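Local coordinates for beta-glucoside kinase (Listeria monocytogenes, PDB 4HTL), which catalyses the ATP-dependent phosphorylation of cellobiose to cellobiose 6'-phosphate and may also regulate transcription of the cellobiose-PTS operon, at residues F87-K90 / E91-A95; I75-G79 / A80-F84. All coordinates share one frame; numbering follows the deposited sequence. Where two conformers were deposited one is given.

Contact 1 of 2, residues F87-K90 / E91-A95; sequences FNLK and EWLEA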
ATOM      1  N   PHE A  87      10.628  24.291  -4.530  1.00 35.59           N
ATOM      2  CA  PHE A  87      11.619  25.069  -3.783  1.00 30.95           C
ATOM      3  C   PHE A  87      12.657  24.146  -3.184  1.00 29.54           C
ATOM      4  O   PHE A  87      12.303  23.229  -2.436  1.00 31.27           O
ATOM      5  CB  PHE A  87      10.912  25.819  -2.650  1.00 34.34           C
ATOM      6  CG  PHE A  87      11.819  26.626  -1.782  1.00 36.90           C
ATOM      7  CD1 PHE A  87      12.756  27.510  -2.336  1.00 47.05           C
ATOM      8  CD2 PHE A  87      11.708  26.557  -0.397  1.00 34.38           C
ATOM      9  CE1 PHE A  87      13.587  28.272  -1.520  1.00 46.44           C
ATOM     10  CE2 PHE A  87      12.527  27.333   0.415  1.00 38.89           C
ATOM     11  CZ  PHE A  87      13.470  28.180  -0.144  1.00 43.87           C
ATOM     12  N   ASN A  88      13.927  24.380  -3.489  1.00 32.23           N
ATOM     13  CA  ASN A  88      14.978  23.603  -2.874  1.00 31.56           C
ATOM     14  C   ASN A  88      15.388  24.230  -1.544  1.00 33.51           C
ATOM     15  O   ASN A  88      16.292  25.050  -1.461  1.00 35.68           O
ATOM     16  CB  ASN A  88      16.153  23.392  -3.797  1.00 33.80           C
ATOM     17  CG  ASN A  88      17.016  22.244  -3.340  1.00 32.39           C
ATOM     18  OD1 ASN A  88      17.362  22.164  -2.152  1.00 31.85           O
ATOM     19  ND2 ASN A  88      17.299  21.307  -4.245  1.00 35.86           N
ATOM     20  N   LEU A  89      14.711  23.770  -0.492  1.00 29.93           N
ATOM     21  CA  LEU A  89      14.930  24.272   0.867  1.00 27.30           C
ATOM     22  C   LEU A  89      16.301  23.824   1.396  1.00 29.58           C
ATOM     23  O   LEU A  89      16.949  24.550   2.156  1.00 35.40           O
ATOM     24  CB  LEU A  89      13.808  23.815   1.784  1.00 29.34           C
ATOM     25  CG  LEU A  89      13.946  24.201   3.263  1.00 27.59           C
ATOM     26  CD1 LEU A  89      14.094  25.707   3.473  1.00 31.48           C
ATOM     27  CD2 LEU A  89      12.735  23.660   4.027  1.00 30.49           C
ATOM     28  N   LYS A  90      16.770  22.657   0.975  1.00 28.29           N
ATOM     29  CA  LYS A  90      18.145  22.217   1.352  1.00 28.98           C
ATOM     30  C   LYS A  90      19.180  23.197   0.812  1.00 33.04           C
ATOM     31  O   LYS A  90      20.066  23.645   1.549  1.00 33.16           O
ATOM     32  CB  LYS A  90      18.431  20.802   0.847  1.00 30.68           C
ATOM     33  CG  LYS A  90      19.821  20.236   1.166  1.00 31.85           C
ATOM     34  CD  LYS A  90      20.008  18.806   0.660  1.00 31.79           C
ATOM     35  CE  LYS A  90      21.502  18.433   0.655  1.00 36.68           C
ATOM     36  NZ  LYS A  90      21.682  17.040   0.187  1.00 48.04           N
ATOM     37  N   GLU A  91      19.081  23.538  -0.466  1.00 35.54           N
ATOM     38  CA  GLU A  91      20.069  24.436  -1.071  1.00 34.32           C
ATOM     39  C   GLU A  91      19.978  25.850  -0.514  1.00 35.13           C
ATOM     40  O   GLU A  91      20.990  26.524  -0.395  1.00 38.15           O
ATOM     41  CB  GLU A  91      19.931  24.464  -2.575  1.00 38.32           C
ATOM     42  CG  GLU A  91      20.435  23.202  -3.236  1.00 40.14           C
ATOM     43  CD  GLU A  91      20.199  23.194  -4.732  1.00 51.92           C
ATOM     44  OE1 GLU A  91      20.634  22.216  -5.364  1.00 48.60           O
ATOM     45  OE2 GLU A  91      19.578  24.142  -5.277  1.00 49.68           O
ATOM     46  N   TRP A  92      18.764  26.294  -0.184  1.00 38.25           N
ATOM     47  CA  TRP A  92      18.564  27.598   0.437  1.00 38.59           C
ATOM     48  C   TRP A  92      19.274  27.670   1.758  1.00 35.19           C
ATOM     49  O   TRP A  92      20.031  28.611   2.008  1.00 41.34           O
ATOM     50  CB  TRP A  92      17.070  27.887   0.615  1.00 39.45           C
ATOM     51  CG  TRP A  92      16.783  29.285   1.102  1.00 42.08           C
ATOM     52  CD1 TRP A  92      16.661  30.438   0.338  1.00 49.59           C
ATOM     53  CD2 TRP A  92      16.556  29.722   2.492  1.00 41.66           C
ATOM     54  NE1 TRP A  92      16.389  31.535   1.138  1.00 48.73           N
ATOM     55  CE2 TRP A  92      16.306  31.168   2.438  1.00 46.45           C
ATOM     56  CE3 TRP A  92      16.516  29.080   3.718  1.00 42.53           C
ATOM     57  CZ2 TRP A  92      16.047  31.918   3.588  1.00 47.95           C
ATOM     58  CZ3 TRP A  92      16.254  29.842   4.866  1.00 53.36           C
ATOM     59  CH2 TRP A  92      16.027  31.231   4.801  1.00 44.62           C
ATOM     60  N   LEU A  93      19.051  26.664   2.605  1.00 35.68           N
ATOM     61  CA  LEU A  93      19.642  26.623   3.940  1.00 37.79           C
ATOM     62  C   LEU A  93      21.173  26.459   3.879  1.00 35.66           C
ATOM     63  O   LEU A  93      21.892  27.046   4.696  1.00 46.67           O
ATOM     64  CB  LEU A  93      18.989  25.514   4.787  1.00 37.75           C
ATOM     65  CG  LEU A  93      17.578  25.776   5.350  1.00 37.02           C
ATOM     66  CD1 LEU A  93      16.909  24.489   5.871  1.00 31.87           C
ATOM     67  CD2 LEU A  93      17.658  26.830   6.445  1.00 41.57           C
ATOM     68  N   GLU A  94      21.661  25.678   2.914  1.00 33.44           N
ATOM     69  CA  GLU A  94      23.105  25.518   2.704  1.00 38.18           C
ATOM     70  C   GLU A  94      23.745  26.853   2.322  1.00 36.34           C
ATOM     71  O   GLU A  94      24.820  27.200   2.829  1.00 40.53           O
ATOM     72  CB  GLU A  94      23.398  24.491   1.608  1.00 39.95           C
ATOM     73  CG  GLU A  94      23.146  23.056   2.005  1.00 42.08           C
ATOM     74  CD  GLU A  94      23.214  22.104   0.832  1.00 43.97           C
ATOM     75  OE1 GLU A  94      22.985  22.534  -0.322  1.00 50.02           O
ATOM     76  OE2 GLU A  94      23.475  20.913   1.084  1.00 57.71           O
ATOM     77  N   ALA A  95      23.081  27.599   1.438  1.00 40.28           N
ATOM     78  CA  ALA A  95      23.589  28.885   0.973  1.00 43.22           C
ATOM     79  C   ALA A  95      23.547  29.907   2.116  1.00 43.54           C
ATOM     80  O   ALA A  95      24.448  30.709   2.263  1.00 51.76           O
ATOM     81  CB  ALA A  95      22.785  29.396  -0.225  1.00 46.76           C
TER
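Asn88 carries CG trans to its own N (chi1 -162°), which turns the amide onward to Glu91, while Glu91 sets CG beside its backbone N and runs out extended, back along that amide. OD1 of Asn88 accepts from Glu91 N at 2.8 Å, the N-H pointing at the oxygen fairly straight (162°) but coming from above the carbonyl plane. This is the N-cap bond of helix 89-97. The Glu91 carboxylate lies stacked on the same amide, their planes 6° apart, with Glu91 CD 3.5 Å from Asn88 ND2. Thr72 O receives a hydrogen bond from that ND2, so both ends of the amide are held. The first helical turn then follows with Trp92 N, Leu93 N and Glu94 N bonding to the carbonyls of Asn88, Leu89 and Lys90.

Away from the cap, Phe87 CZ touches Trp92 CB and CG, each at 3.7 Å, and the two rings are oblique to each other. Leu89 CD1 rests against Leu93 CD1 at 3.9 Å, a pair that faces strands 59-64 and 101-105 and joins the helix to the five-stranded sheet that contains them. The extended Lys90 chain passes Glu94, Lys90 CE lying 3.2 Å from Glu94 OE2; Lys90 NZ stays 4.4 Å from Glu94 OE2 and instead donates to Lys71 O.

The amide oxygen thus serves a backbone N-H of the first turn, and the carboxylate of Glu91, near the helix's N-terminal end, is probably favoured there by the helix dipole.

Contact 2 of 2, residues I75-G79 / A80-F84; sequences ITMGG and AIRRF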
ATOM      1  N   ILE A  75      11.686  20.346  -2.709  1.00 26.85           N
ATOM      2  CA  ILE A  75      10.257  20.188  -2.352  1.00 26.13           C
ATOM      3  C   ILE A  75       9.475  20.439  -3.616  1.00 28.93           C
ATOM      4  O   ILE A  75       9.450  21.552  -4.123  1.00 34.45           O
ATOM      5  CB  ILE A  75       9.793  21.191  -1.274  1.00 27.01           C
ATOM      6  CG1 ILE A  75      10.621  21.030  -0.000  1.00 26.32           C
ATOM      7  CG2 ILE A  75       8.296  21.025  -0.939  1.00 27.52           C
ATOM      8  CD1 ILE A  75      10.344  22.068   1.082  1.00 29.63           C
ATOM      9  N   THR A  76       8.875  19.383  -4.149  1.00 29.69           N
ATOM     10  CA  THR A  76       8.133  19.485  -5.385  1.00 30.42           C
ATOM     11  C   THR A  76       6.729  20.044  -5.135  1.00 28.78           C
ATOM     12  O   THR A  76       6.199  20.744  -5.959  1.00 39.23           O
ATOM     13  CB  THR A  76       8.095  18.126  -6.092  1.00 34.12           C
ATOM     14  OG1 THR A  76       7.452  17.175  -5.249  1.00 36.37           O
ATOM     15  CG2 THR A  76       9.539  17.637  -6.337  1.00 43.57           C
HETATM   16  N   MSE A  77       6.143  19.742  -3.985  1.00 30.51           N
HETATM   17  CA  MSE A  77       4.805  20.228  -3.616  0.60 28.36           C
HETATM   18  C   MSE A  77       4.902  20.508  -2.133  1.00 31.73           C
HETATM   19  O   MSE A  77       5.217  19.603  -1.368  1.00 30.73           O
HETATM   20  CB  MSE A  77       3.748  19.139  -3.895  0.60 34.89           C
HETATM   21  CG  MSE A  77       2.271  19.584  -3.879  0.60 38.47           C
HETATM   22 SE   MSE A  77       1.314  19.700  -2.154  0.39 37.94          SE
HETATM   23  CE  MSE A  77       1.616  17.951  -1.372  0.60 31.21           C
ATOM     24  N   GLY A  78       4.646  21.733  -1.711  1.00 30.74           N
ATOM     25  CA  GLY A  78       4.875  22.074  -0.309  1.00 34.31           C
ATOM     26  C   GLY A  78       3.788  21.792   0.710  1.00 35.44           C
ATOM     27  O   GLY A  78       3.807  22.365   1.795  1.00 32.73           O
ATOM     28  N   GLY A  79       2.860  20.899   0.417  1.00 37.61           N
ATOM     29  CA  GLY A  79       1.703  20.702   1.300  1.00 36.87           C
ATOM     30  C   GLY A  79       0.893  21.986   1.413  1.00 41.59           C
ATOM     31  O   GLY A  79       0.483  22.537   0.392  1.00 40.70           O
ATOM     32  N   ALA A  80       0.690  22.483   2.640  1.00 39.29           N
ATOM     33  CA  ALA A  80      -0.066  23.730   2.861  1.00 45.18           C
ATOM     34  C   ALA A  80       0.730  24.977   2.480  1.00 38.64           C
ATOM     35  O   ALA A  80       0.158  26.043   2.366  1.00 48.62           O
ATOM     36  CB  ALA A  80      -0.508  23.838   4.316  1.00 41.77           C
ATOM     37  N   ILE A  81       2.046  24.831   2.284  1.00 45.12           N
ATOM     38  CA  ILE A  81       2.958  25.959   2.133  1.00 42.82           C
ATOM     39  C   ILE A  81       3.257  26.175   0.655  1.00 45.26           C
ATOM     40  O   ILE A  81       4.216  25.610   0.114  1.00 40.05           O
ATOM     41  CB  ILE A  81       4.271  25.703   2.926  1.00 38.14           C
ATOM     42  CG1 ILE A  81       3.955  25.225   4.350  1.00 41.81           C
ATOM     43  CG2 ILE A  81       5.159  26.946   2.985  1.00 39.20           C
ATOM     44  CD1 ILE A  81       5.170  24.710   5.047  1.00 41.31           C
ATOM     45  N   ARG A  82       2.428  26.991  -0.004  1.00 41.80           N
ATOM     46  CA  ARG A  82       2.596  27.255  -1.448  1.00 44.23           C
ATOM     47  C   ARG A  82       3.993  27.825  -1.758  1.00 40.59           C
ATOM     48  O   ARG A  82       4.552  27.566  -2.826  1.00 43.42           O
ATOM     49  CB  ARG A  82       1.520  28.221  -1.989  1.00 48.68           C
ATOM     50  CG  ARG A  82       0.086  27.708  -1.988  1.00 58.18           C
ATOM     51  CD  ARG A  82      -0.203  26.754  -3.151  1.00 59.40           C
ATOM     52  NE  ARG A  82       0.606  25.548  -3.036  1.00 51.55           N
ATOM     53  CZ  ARG A  82       0.375  24.550  -2.175  1.00 51.74           C
ATOM     54  NH1 ARG A  82      -0.686  24.579  -1.362  1.00 44.38           N
ATOM     55  NH2 ARG A  82       1.215  23.509  -2.122  1.00 47.51           N
ATOM     56  N   ARG A  83       4.558  28.592  -0.826  1.00 39.64           N
ATOM     57  CA  ARG A  83       5.894  29.167  -1.014  1.00 37.32           C
ATOM     58  C   ARG A  83       6.988  28.110  -1.247  1.00 35.59           C
ATOM     59  O   ARG A  83       8.024  28.399  -1.862  1.00 36.24           O
ATOM     60  CB  ARG A  83       6.266  30.097   0.176  1.00 43.69           C
ATOM     61  CG  ARG A  83       7.719  30.595   0.235  1.00 48.17           C
ATOM     62  CD  ARG A  83       8.095  31.601  -0.854  1.00 54.71           C
ATOM     63  NE  ARG A  83       9.508  31.981  -0.741  1.00 53.89           N
ATOM     64  CZ  ARG A  83      10.539  31.338  -1.299  1.00 57.59           C
ATOM     65  NH1 ARG A  83      10.358  30.250  -2.044  1.00 54.45           N
ATOM     66  NH2 ARG A  83      11.777  31.787  -1.112  1.00 52.51           N
ATOM     67  N   PHE A  84       6.761  26.895  -0.755  1.00 38.48           N
ATOM     68  CA  PHE A  84       7.740  25.841  -0.869  1.00 31.84           C
ATOM     69  C   PHE A  84       7.494  24.929  -2.095  1.00 32.39           C
ATOM     70  O   PHE A  84       8.255  23.991  -2.311  1.00 29.65           O
ATOM     71  CB  PHE A  84       7.777  25.002   0.424  1.00 31.55           C
ATOM     72  CG  PHE A  84       8.329  25.713   1.643  1.00 29.76           C
ATOM     73  CD1 PHE A  84       8.883  26.991   1.579  1.00 31.13           C
ATOM     74  CD2 PHE A  84       8.290  25.091   2.884  1.00 28.73           C
ATOM     75  CE1 PHE A  84       9.378  27.626   2.709  1.00 35.29           C
ATOM     76  CE2 PHE A  84       8.805  25.714   4.013  1.00 34.32           C
ATOM     77  CZ  PHE A  84       9.348  26.988   3.924  1.00 32.50           C
TER
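Gly79 O is gripped by the end of Arg82: Arg82 NH2 donates to it at 2.8 Å and Arg82 NH1 at 2.9 Å, so both terminal nitrogens converge on one carbonyl oxygen. The N-H angles are bent, 138° and 133°, because both donors belong to one rigid guanidinium whose end faces the oxygen. That oxygen sits at the guanidinium edge, tilted somewhat out of its plane. Bends at chi2 and chi3 fold the arginine back to this carbonyl, although its CB starts away from residues 75-79.

The gripped carbonyl belongs to a type II' turn from Gly78 to Ile81, on the link between strands 74-77 and 87-88, closed by Ile81 N to Gly78 O at 3.1 Å with the donor well above the carbonyl plane. Gly79 takes a positive phi at the second position, as this turn type requires, and Gly78 passes close to Phe84, Gly78 CA lying 4.2 Å from Phe84 CB. Ile75 CD1 meets Phe84 CB at 4.0 Å, and Ile81 CG2 lies 3.6 Å above one face of the Phe84 ring, offset toward the rim.

The second shell holds these groups in place. Asp85 forms a salt bridge with Arg82 NE and also accepts from Gly78 N, tying the arginine and the turn together. Ile81 and Phe84 pack on helix 40-52 and on Ile11, which probably belongs to the ATP site, in the N-terminal lobe of this ROK kinase of the actin-like ATPase clan.

The chemistry is that of a type II' turn with glycine at its first two positions, whose Gly79 carbonyl is held by both terminal nitrogens of one arginine, itself oriented by a carboxylate; Asp85 probably offsets the arginine's charge.

Contact 2 comes first along the chain: strand 74-77 runs into the turn at 78-81, and the short 3-10 segment 82-84 brings the chain back. Contact 1 opens after it, where strand 87-88 passes straight into helix 89-97. The two therefore stand in series, neither enclosing nor crossing the other. They meet side by side in the three-stranded antiparallel sheet, where Phe87 O lies 3.0 Å from Ile75 N, a probable hydrogen bond, and Leu89 packs on Ile75. Phe87 also meets Phe84 and Arg83. Together they join this small sheet to helix 40-52 and to the five-stranded sheet that includes strand 6-11.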